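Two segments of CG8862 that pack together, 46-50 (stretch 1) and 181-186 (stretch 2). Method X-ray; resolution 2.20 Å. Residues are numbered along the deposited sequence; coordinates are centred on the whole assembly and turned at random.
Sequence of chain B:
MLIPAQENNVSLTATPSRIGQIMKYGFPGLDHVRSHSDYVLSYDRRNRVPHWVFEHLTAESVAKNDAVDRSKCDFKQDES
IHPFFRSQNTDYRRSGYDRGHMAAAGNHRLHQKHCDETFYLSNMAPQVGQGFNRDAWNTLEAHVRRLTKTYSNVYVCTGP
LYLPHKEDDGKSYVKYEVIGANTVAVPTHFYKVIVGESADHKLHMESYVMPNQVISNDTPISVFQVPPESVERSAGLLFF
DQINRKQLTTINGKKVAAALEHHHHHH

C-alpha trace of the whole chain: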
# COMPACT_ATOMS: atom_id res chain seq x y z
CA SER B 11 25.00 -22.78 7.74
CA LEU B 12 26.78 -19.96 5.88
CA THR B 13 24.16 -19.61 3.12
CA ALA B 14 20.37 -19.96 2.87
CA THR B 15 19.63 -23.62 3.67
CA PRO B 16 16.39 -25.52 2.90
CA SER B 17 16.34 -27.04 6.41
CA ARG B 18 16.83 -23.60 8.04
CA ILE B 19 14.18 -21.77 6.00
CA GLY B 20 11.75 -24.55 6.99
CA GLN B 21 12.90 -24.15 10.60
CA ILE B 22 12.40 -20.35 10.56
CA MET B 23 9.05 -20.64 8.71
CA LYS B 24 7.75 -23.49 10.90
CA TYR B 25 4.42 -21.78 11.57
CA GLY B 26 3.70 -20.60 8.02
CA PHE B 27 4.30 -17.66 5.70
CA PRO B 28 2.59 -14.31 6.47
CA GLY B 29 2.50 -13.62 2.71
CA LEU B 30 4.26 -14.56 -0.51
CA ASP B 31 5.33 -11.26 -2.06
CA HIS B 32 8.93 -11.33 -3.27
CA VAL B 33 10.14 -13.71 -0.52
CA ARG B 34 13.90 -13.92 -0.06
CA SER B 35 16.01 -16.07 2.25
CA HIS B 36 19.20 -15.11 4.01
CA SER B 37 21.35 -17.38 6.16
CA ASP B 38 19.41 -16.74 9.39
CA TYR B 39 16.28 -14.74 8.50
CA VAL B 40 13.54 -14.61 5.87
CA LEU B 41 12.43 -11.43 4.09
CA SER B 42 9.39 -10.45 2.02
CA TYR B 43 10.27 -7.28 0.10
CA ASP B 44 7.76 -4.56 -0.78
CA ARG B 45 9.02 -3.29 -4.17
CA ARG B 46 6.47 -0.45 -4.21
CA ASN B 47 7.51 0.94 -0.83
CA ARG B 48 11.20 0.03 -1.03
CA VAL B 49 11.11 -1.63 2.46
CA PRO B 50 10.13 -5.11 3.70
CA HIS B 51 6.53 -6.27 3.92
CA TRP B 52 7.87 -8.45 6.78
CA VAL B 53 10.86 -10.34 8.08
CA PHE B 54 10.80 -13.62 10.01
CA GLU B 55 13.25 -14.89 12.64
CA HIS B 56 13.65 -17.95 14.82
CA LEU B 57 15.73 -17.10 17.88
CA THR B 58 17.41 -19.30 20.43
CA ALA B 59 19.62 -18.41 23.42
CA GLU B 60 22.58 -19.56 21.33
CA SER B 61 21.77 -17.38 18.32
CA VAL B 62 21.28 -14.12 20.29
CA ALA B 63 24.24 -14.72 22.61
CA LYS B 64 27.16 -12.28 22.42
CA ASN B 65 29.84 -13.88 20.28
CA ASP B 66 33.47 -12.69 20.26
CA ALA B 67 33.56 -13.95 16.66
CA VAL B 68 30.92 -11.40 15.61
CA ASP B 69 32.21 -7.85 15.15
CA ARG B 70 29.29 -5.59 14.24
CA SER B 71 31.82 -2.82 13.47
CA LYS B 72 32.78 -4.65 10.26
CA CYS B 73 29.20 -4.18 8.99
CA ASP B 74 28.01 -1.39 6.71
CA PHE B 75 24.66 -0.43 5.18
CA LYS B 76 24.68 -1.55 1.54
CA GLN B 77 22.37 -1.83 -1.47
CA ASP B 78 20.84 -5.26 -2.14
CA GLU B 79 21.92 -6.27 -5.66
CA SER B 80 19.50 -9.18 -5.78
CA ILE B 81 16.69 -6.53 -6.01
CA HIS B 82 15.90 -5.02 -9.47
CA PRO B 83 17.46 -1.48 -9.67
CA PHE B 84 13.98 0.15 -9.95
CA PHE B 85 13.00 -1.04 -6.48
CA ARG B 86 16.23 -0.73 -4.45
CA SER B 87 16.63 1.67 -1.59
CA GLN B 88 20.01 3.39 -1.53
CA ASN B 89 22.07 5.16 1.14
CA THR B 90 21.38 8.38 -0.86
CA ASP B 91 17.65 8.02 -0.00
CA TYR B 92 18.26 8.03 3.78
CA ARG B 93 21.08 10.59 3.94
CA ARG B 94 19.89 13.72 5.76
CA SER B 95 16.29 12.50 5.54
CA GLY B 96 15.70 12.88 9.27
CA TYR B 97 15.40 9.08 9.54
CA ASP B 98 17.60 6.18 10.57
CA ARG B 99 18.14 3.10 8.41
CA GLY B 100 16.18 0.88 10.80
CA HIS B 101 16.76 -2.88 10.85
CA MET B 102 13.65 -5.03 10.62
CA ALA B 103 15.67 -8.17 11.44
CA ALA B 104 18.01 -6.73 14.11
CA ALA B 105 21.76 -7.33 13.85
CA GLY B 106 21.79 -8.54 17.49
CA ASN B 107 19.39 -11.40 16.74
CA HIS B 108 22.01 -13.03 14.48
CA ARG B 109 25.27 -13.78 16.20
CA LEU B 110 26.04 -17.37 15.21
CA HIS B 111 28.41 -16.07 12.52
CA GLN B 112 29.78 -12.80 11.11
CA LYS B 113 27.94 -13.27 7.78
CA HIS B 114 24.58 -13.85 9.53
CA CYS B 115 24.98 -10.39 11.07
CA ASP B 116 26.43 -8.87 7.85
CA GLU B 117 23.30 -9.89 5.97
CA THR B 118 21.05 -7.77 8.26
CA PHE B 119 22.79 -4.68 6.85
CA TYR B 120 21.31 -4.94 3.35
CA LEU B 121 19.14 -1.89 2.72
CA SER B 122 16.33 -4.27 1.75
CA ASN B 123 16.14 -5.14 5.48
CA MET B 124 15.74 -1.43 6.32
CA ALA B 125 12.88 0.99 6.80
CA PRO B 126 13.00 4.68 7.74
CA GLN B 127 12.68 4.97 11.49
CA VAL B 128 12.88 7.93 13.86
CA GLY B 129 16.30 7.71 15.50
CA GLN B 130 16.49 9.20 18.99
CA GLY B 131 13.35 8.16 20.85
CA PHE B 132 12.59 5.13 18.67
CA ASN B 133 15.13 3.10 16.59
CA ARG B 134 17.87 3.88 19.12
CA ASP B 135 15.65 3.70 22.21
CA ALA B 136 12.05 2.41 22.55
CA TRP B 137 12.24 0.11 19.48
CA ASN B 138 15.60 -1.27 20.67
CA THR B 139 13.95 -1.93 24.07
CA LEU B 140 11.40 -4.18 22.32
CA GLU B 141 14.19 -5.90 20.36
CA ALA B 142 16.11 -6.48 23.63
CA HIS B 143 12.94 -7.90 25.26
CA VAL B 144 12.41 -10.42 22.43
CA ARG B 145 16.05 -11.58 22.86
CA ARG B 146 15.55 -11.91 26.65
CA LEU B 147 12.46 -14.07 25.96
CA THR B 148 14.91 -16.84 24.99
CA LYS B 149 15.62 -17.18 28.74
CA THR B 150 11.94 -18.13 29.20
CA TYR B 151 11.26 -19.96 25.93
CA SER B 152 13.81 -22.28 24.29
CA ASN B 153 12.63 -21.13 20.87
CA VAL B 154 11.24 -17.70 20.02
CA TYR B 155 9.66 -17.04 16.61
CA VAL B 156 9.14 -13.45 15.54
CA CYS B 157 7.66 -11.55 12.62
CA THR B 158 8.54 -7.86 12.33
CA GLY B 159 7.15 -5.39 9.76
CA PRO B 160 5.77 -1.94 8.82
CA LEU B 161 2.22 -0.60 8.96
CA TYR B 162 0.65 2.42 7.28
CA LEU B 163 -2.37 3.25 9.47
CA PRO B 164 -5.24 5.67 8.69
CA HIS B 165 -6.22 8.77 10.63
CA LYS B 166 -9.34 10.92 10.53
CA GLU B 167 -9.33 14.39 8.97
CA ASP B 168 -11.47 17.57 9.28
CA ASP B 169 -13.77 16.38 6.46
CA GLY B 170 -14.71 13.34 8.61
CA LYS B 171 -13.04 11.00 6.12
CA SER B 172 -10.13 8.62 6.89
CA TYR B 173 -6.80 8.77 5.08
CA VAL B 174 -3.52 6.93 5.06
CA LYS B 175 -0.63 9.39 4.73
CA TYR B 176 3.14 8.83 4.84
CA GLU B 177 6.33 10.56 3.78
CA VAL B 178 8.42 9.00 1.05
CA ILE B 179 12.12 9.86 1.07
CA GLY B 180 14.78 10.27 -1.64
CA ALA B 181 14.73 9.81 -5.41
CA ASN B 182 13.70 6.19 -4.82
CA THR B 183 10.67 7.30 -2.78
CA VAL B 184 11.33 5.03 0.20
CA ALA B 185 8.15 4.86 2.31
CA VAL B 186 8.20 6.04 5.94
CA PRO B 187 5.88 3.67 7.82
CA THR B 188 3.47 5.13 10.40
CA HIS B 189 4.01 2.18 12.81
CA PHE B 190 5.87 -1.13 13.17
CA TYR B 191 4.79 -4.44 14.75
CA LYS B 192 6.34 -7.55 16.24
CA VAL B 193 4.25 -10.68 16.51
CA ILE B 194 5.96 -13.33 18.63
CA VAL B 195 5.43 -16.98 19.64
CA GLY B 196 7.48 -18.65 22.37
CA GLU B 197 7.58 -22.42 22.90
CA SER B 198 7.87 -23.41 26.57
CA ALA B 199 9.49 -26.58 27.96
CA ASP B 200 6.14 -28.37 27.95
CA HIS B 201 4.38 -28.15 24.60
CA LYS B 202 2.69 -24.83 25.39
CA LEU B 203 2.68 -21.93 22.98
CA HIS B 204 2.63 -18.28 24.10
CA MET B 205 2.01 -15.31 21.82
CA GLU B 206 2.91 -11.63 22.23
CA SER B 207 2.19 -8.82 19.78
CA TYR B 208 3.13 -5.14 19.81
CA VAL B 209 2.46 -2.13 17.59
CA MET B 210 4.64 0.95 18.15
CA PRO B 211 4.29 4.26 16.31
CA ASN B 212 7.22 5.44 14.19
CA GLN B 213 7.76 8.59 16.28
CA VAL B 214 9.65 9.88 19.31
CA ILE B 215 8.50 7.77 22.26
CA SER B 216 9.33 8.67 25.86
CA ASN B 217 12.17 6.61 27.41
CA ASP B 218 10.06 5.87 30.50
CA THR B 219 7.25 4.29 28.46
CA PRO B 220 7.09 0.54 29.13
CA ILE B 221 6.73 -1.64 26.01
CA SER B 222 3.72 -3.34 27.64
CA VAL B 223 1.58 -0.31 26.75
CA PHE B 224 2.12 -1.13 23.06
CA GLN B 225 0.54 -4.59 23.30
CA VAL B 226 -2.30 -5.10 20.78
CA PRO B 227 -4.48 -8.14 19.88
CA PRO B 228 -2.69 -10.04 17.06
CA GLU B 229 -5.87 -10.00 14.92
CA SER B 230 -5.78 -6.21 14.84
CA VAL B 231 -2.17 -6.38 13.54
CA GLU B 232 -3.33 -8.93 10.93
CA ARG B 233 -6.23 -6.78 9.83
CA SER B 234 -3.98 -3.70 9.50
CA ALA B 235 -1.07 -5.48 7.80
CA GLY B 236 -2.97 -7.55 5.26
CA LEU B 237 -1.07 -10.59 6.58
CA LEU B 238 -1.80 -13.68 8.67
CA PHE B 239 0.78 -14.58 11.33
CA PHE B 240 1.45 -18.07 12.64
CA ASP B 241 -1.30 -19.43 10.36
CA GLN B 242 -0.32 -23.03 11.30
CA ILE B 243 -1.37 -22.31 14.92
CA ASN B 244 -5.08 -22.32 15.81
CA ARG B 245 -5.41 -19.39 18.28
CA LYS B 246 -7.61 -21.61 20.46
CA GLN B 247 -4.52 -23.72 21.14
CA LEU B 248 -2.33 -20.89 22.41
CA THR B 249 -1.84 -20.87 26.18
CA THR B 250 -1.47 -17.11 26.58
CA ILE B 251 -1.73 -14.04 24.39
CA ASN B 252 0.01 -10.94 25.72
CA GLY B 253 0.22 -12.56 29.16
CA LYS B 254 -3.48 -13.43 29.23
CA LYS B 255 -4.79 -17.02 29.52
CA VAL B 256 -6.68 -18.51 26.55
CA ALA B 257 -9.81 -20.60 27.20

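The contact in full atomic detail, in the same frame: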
# COMPACT_ATOMS: atom_id res chain seq x y z
N ARG B 46 7.16 -1.72 -4.08
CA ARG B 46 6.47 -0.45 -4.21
C ARG B 46 6.94 0.55 -3.16
O ARG B 46 7.10 1.74 -3.45
CB ARG B 46 4.97 -0.69 -4.01
CG ARG B 46 4.14 0.58 -4.21
CD ARG B 46 2.69 0.27 -4.47
NE ARG B 46 1.98 -0.23 -3.30
CZ ARG B 46 1.57 0.54 -2.28
NH1 ARG B 46 1.81 1.85 -2.26
NH2 ARG B 46 0.93 0.00 -1.26
N ASN B 47 7.18 0.07 -1.95
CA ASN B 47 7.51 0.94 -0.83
C ASN B 47 8.99 1.00 -0.53
O ASN B 47 9.45 1.87 0.20
CB ASN B 47 6.69 0.53 0.40
CG ASN B 47 5.23 1.03 0.31
OD1 ASN B 47 4.99 2.13 -0.17
ND2 ASN B 47 4.29 0.23 0.81
N ARG B 48 9.74 0.10 -1.16
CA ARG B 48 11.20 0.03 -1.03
C ARG B 48 11.66 -0.32 0.40
O ARG B 48 12.73 0.14 0.84
CB ARG B 48 11.89 1.29 -1.58
CG ARG B 48 12.00 1.40 -3.12
CD ARG B 48 10.67 1.66 -3.76
NE ARG B 48 10.69 2.63 -4.86
CZ ARG B 48 9.97 2.52 -5.97
NH1 ARG B 48 9.20 1.46 -6.17
NH2 ARG B 48 10.02 3.47 -6.91
N VAL B 49 10.84 -1.12 1.10
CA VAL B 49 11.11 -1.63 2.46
C VAL B 49 10.52 -3.06 2.54
O VAL B 49 9.83 -3.48 1.63
CB VAL B 49 10.44 -0.74 3.57
CG1 VAL B 49 10.93 0.69 3.48
CG2 VAL B 49 8.93 -0.78 3.49
N PRO B 50 10.81 -3.82 3.62
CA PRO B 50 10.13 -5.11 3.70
C PRO B 50 8.60 -5.01 3.85
O PRO B 50 8.10 -4.04 4.39
CB PRO B 50 10.71 -5.74 4.98
CG PRO B 50 12.00 -5.05 5.21
CD PRO B 50 11.77 -3.63 4.74
N ALA B 181 15.10 10.07 -4.01
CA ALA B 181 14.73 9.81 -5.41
C ALA B 181 14.04 8.46 -5.58
O ALA B 181 13.19 8.31 -6.45
CB ALA B 181 15.96 9.90 -6.32
N ASN B 182 14.35 7.50 -4.73
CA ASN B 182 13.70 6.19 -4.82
C ASN B 182 12.40 6.09 -4.05
O ASN B 182 11.82 5.04 -3.97
CB ASN B 182 14.67 5.06 -4.46
CG ASN B 182 15.85 4.99 -5.44
OD1 ASN B 182 15.65 4.96 -6.65
ND2 ASN B 182 17.07 4.99 -4.91
N THR B 183 11.94 7.22 -3.52
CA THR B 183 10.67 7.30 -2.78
C THR B 183 10.50 6.15 -1.80
O THR B 183 9.56 5.36 -1.89
CB THR B 183 9.45 7.42 -3.73
OG1 THR B 183 9.29 6.21 -4.47
CG2 THR B 183 9.64 8.59 -4.73
N VAL B 184 11.42 6.05 -0.84
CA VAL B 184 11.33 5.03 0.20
C VAL B 184 10.24 5.44 1.21
O VAL B 184 10.28 6.54 1.74
CB VAL B 184 12.71 4.80 0.87
CG1 VAL B 184 12.64 3.69 1.97
CG2 VAL B 184 13.73 4.42 -0.18
N ALA B 185 9.26 4.55 1.42
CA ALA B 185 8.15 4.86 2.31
C ALA B 185 8.57 4.94 3.78
O ALA B 185 9.38 4.14 4.25
CB ALA B 185 7.07 3.83 2.16
N VAL B 186 8.02 5.92 4.50
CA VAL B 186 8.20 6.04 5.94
C VAL B 186 6.94 5.50 6.63
O VAL B 186 5.89 6.17 6.65
CB VAL B 186 8.49 7.48 6.39
CG1 VAL B 186 8.71 7.52 7.91
CG2 VAL B 186 9.73 8.08 5.64
O HOH W 1 11.10 6.60 -7.16

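A small contact between distant parts of a chain can be held by very few hydrogen bonds, provided that buried polar atoms find partners and apolar atoms fill the space between them. The packing of residues 46-50 against 181-186 in CG8862 is a compact example: 291 Å² is buried, counting both sides, and two direct hydrogen bonds cross the contact.

The first is purely backbone. The amide N of Ala-185 donates to the carbonyl O of Asn-47 at 3.0 Å, with an N-H...O angle of 175°, close to ideal. It fixes the register, for the CA atoms of Asn-47 and Ala-185 lie only 5.1 Å apart. Alanine suits so close an approach: its CB, directed toward the other stretch, rests 3.6 Å from OD1 of Asn-47. That is a packing contact, since a methyl group offers the amide oxygen no conventional hydrogen bond. The ND2 of Asn-47 is satisfied by a residue flanking one of the stretches.

The second bond uses a side chain to reach a backbone acceptor. Arg-48 adopts positive backbone angles (64/32) and points its CB toward stretch 2; its side chain, with chi1 at -77° and chi2 at 71°, carries the guanidinium to the loop preceding the 184-185 strand. There NE donates to the carbonyl O of Asn-182 at 2.8 Å, with an angle of 154°. The acceptor lies at the edge of the guanidinium, near its plane, where the N-H bonds point. A planar group with several donors is well suited to such a loop, and the other nitrogens are also engaged: NH1 by a residue adjoining one of the stretches, and NH2 by a partner elsewhere in the structure.

NH2 also makes a weak bond, 3.3 Å long, to the O atom of water 1. This water donates to O of Ala-181 at 2.8 Å and is hydrogen-bonded to OG1 of Thr-183 at 3.3 Å. It thereby links the arginine to Ala-181, which lies beyond direct contact, and to the threonine hydroxyl, whose OG1 is 3.7 Å from NH2 of Arg-48.

Apolar packing completes the arrangement. CG1 of Val-49 meets CG1 of Val-184 at 3.8 Å, and CG2 of Val-184 lies 3.9 Å from CB of Arg-48. The branched valine thus touches two successive residues of stretch 1, while the aliphatic base of the arginine contributes to the buried surface and its polar end serves the loop.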